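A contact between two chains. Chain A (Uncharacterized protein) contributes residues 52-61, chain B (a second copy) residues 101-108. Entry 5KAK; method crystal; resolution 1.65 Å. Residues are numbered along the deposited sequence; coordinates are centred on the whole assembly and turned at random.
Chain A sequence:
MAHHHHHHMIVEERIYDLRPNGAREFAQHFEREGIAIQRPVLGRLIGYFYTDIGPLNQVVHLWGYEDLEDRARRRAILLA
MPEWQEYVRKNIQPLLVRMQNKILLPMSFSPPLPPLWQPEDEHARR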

# COMPACT_ATOMS: atom_id res chain seq x y z
N ASP A 52 -12.70 8.17 13.39
CA ASP A 52 -13.99 8.50 12.80
C ASP A 52 -13.89 8.84 11.33
O ASP A 52 -14.84 8.58 10.57
N ILE A 53 -12.78 9.44 10.89
CA ILE A 53 -12.58 9.72 9.47
C ILE A 53 -11.16 9.32 9.09
O ILE A 53 -10.19 9.78 9.71
N GLY A 54 -11.02 8.52 8.05
CA GLY A 54 -9.75 8.01 7.60
C GLY A 54 -9.83 6.50 7.44
O GLY A 54 -10.82 5.99 6.90
N PRO A 55 -8.81 5.76 7.89
CA PRO A 55 -8.96 4.30 7.98
C PRO A 55 -9.89 3.97 9.13
O PRO A 55 -9.60 4.29 10.28
N LEU A 56 -11.02 3.35 8.82
CA LEU A 56 -12.02 3.09 9.84
C LEU A 56 -11.75 1.76 10.55
O LEU A 56 -10.94 0.92 10.10
N ASN A 57 -12.45 1.55 11.66
CA ASN A 57 -12.21 0.39 12.52
C ASN A 57 -10.74 0.32 12.93
O ASN A 57 -10.07 -0.69 12.74
N GLN A 58 -10.23 1.43 13.45
CA GLN A 58 -8.83 1.51 13.84
C GLN A 58 -8.76 2.22 15.19
O GLN A 58 -9.50 3.17 15.44
N VAL A 59 -7.91 1.71 16.07
CA VAL A 59 -7.65 2.34 17.35
C VAL A 59 -6.19 2.77 17.34
O VAL A 59 -5.32 2.07 16.81
N VAL A 60 -5.94 3.93 17.92
CA VAL A 60 -4.63 4.54 17.90
C VAL A 60 -4.31 4.96 19.32
O VAL A 60 -5.10 5.69 19.94
N HIS A 61 -3.17 4.52 19.83
CA HIS A 61 -2.82 4.90 21.19
C HIS A 61 -1.34 5.25 21.29
O HIS A 61 -0.48 4.62 20.65
N ASN B 101 -4.30 12.94 6.85
CA ASN B 101 -4.81 13.22 8.18
C ASN B 101 -5.93 12.25 8.51
O ASN B 101 -6.49 11.59 7.63
N LYS B 102 -6.21 12.12 9.81
CA LYS B 102 -7.30 11.31 10.36
C LYS B 102 -7.98 12.09 11.46
O LYS B 102 -7.35 12.91 12.13
N ILE B 103 -9.27 11.82 11.68
CA ILE B 103 -9.99 12.37 12.83
C ILE B 103 -10.13 11.24 13.84
O ILE B 103 -10.68 10.18 13.52
N LEU B 104 -9.64 11.49 15.05
CA LEU B 104 -9.61 10.51 16.12
C LEU B 104 -10.58 10.92 17.23
O LEU B 104 -10.68 12.10 17.56
N LEU B 105 -11.28 9.94 17.79
CA LEU B 105 -12.18 10.20 18.90
C LEU B 105 -11.62 9.57 20.17
O LEU B 105 -11.24 8.39 20.14
N PRO B 106 -11.54 10.30 21.28
CA PRO B 106 -10.94 9.73 22.49
C PRO B 106 -11.86 8.73 23.18
O PRO B 106 -13.08 8.89 23.22
N MET B 107 -11.25 7.68 23.73
CA MET B 107 -12.00 6.79 24.60
C MET B 107 -12.21 7.46 25.96
O MET B 107 -11.56 8.45 26.29
N SER B 108 -13.14 6.91 26.75
CA SER B 108 -13.57 7.59 27.97
C SER B 108 -12.39 7.84 28.90
O SER B 108 -12.37 8.86 29.59

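One antiparallel bridge, A:Ile53 with B:Ile103, joins the backbones; some side chains pack beside it and others well away from it. B:Ile103 N donates to A:Ile53 O at 3.0 Å, and B:Ile103 O receives A:Asp52 N at 2.9 Å as well as a weak bond from A:Ile53 N at 3.4 Å. Backbone pairing fixes the register, which puts both isoleucines on the same face of the sheet. B:Ile103 (m, m) is covered almost as much as B:Lys102, through its backbone as well as its side chain; CG1 lies 4.0 Å from CD1 of A:Ile53 (m, t), while the end of its side chain leads away from chain A.

B:Lys102 covers the most surface. Its CA-to-CB bond points sideways, yet an off-well chi1 of -34° followed by three t angles carries an extended chain to the other copy. On the way CE passes 3.8 Å from A:Pro55 CG, so the aliphatic stem packs against the proline ring before NZ donates to A:Gln58 OE1 at 2.7 Å. The CA-to-CB bond of A:Gln58 points toward chain B, and chi1 and chi2 are both t; its NE2 donates to water 1 at 3.1 Å, and B:Lys102 NZ reaches the same water weakly at 3.5 Å. The lysine ammonium thus meets a neutral amide oxygen, so this is a hydrogen bond and not a salt bridge. A:Gly54 lies close by; at phi/psi 129/-137 a CB would be jammed against the carbonyl O of A:Ile53, which calls for glycine.

The CA-to-CB bond of A:Asp52 (chi1 t) points toward chain B, and CB lies 3.7 Å from CD1 of B:Leu105 (m, t). Apolar contacts extend the seam. A:Val60 (t) sets CG2 4.1 Å from CD2 of B:Leu104 (m, t), and A:Val59 (m) CG1 meets B:Met107 (m, t, t) CE at 3.8 Å.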

# COMPACT_ATOMS: atom_id res chain seq x y z
CB ASP A 52 -14.65 9.67 13.55
CG ASP A 52 -15.99 10.09 12.95
OD1 ASP A 52 -16.86 9.21 12.71
OD2 ASP A 52 -16.19 11.30 12.71
CB ILE A 53 -12.84 11.19 9.12
CG1 ILE A 53 -14.19 11.68 9.68
CG2 ILE A 53 -12.82 11.34 7.63
CD1 ILE A 53 -14.50 13.15 9.42
CB PRO A 55 -7.53 3.80 8.24
CG PRO A 55 -6.78 4.98 8.83
CD PRO A 55 -7.53 6.25 8.44
CB LEU A 56 -13.43 3.10 9.23
CG LEU A 56 -13.89 4.46 8.68
CD1 LEU A 56 -15.22 4.32 7.97
CD2 LEU A 56 -13.99 5.50 9.80
CB ASN A 57 -12.65 -0.91 11.84
CG ASN A 57 -13.99 -0.78 11.15
OD1 ASN A 57 -15.01 -0.61 11.80
ND2 ASN A 57 -13.98 -0.85 9.81
CB GLN A 58 -8.01 2.27 12.78
CG GLN A 58 -6.52 2.41 13.07
CD GLN A 58 -5.82 3.20 11.98
OE1 GLN A 58 -5.65 4.41 12.09
NE2 GLN A 58 -5.41 2.52 10.91
CB VAL A 59 -7.96 1.40 18.54
CG1 VAL A 59 -9.43 1.02 18.55
CG2 VAL A 59 -7.11 0.14 18.46
CB VAL A 60 -4.57 5.77 16.97
CG1 VAL A 60 -3.19 6.44 17.04
CG2 VAL A 60 -4.97 5.38 15.53
CB HIS A 61 -3.20 3.81 22.22
CG HIS A 61 -2.93 2.39 21.80
ND1 HIS A 61 -2.22 1.52 22.59
CD2 HIS A 61 -3.42 1.65 20.77
CE1 HIS A 61 -2.20 0.32 22.03
NE2 HIS A 61 -2.93 0.37 20.92
CB ASN B 101 -5.22 14.70 8.33
CG ASN B 101 -6.38 15.13 7.42
OD1 ASN B 101 -6.67 14.52 6.41
ND2 ASN B 101 -7.05 16.21 7.81
CB LYS B 102 -6.82 10.01 11.00
CG LYS B 102 -5.64 9.36 10.37
CD LYS B 102 -5.24 8.21 11.23
CE LYS B 102 -4.30 7.32 10.47
NZ LYS B 102 -3.83 6.19 11.31
CB ILE B 103 -11.35 12.95 12.45
CG1 ILE B 103 -11.18 14.07 11.43
CG2 ILE B 103 -12.05 13.51 13.70
CD1 ILE B 103 -10.29 15.18 11.97
CB LEU B 104 -8.20 10.37 16.69
CG LEU B 104 -7.10 9.98 15.70
CD1 LEU B 104 -5.73 9.94 16.36
CD2 LEU B 104 -7.43 8.65 15.06
CB LEU B 105 -13.58 9.65 18.60
CG LEU B 105 -14.22 10.25 17.35
CD1 LEU B 105 -15.61 9.69 17.10
CD2 LEU B 105 -14.30 11.75 17.50
CB PRO B 106 -10.72 10.96 23.39
CG PRO B 106 -11.77 11.92 22.94
CD PRO B 106 -11.92 11.71 21.45
CB MET B 107 -11.27 5.45 24.74
CG MET B 107 -11.24 4.72 23.44
SD MET B 107 -10.36 3.16 23.44
CE MET B 107 -10.57 2.76 21.72
CB SER B 108 -14.65 6.77 28.69
OG SER B 108 -14.18 5.46 28.97
O HOH W 1 -3.41 3.75 8.87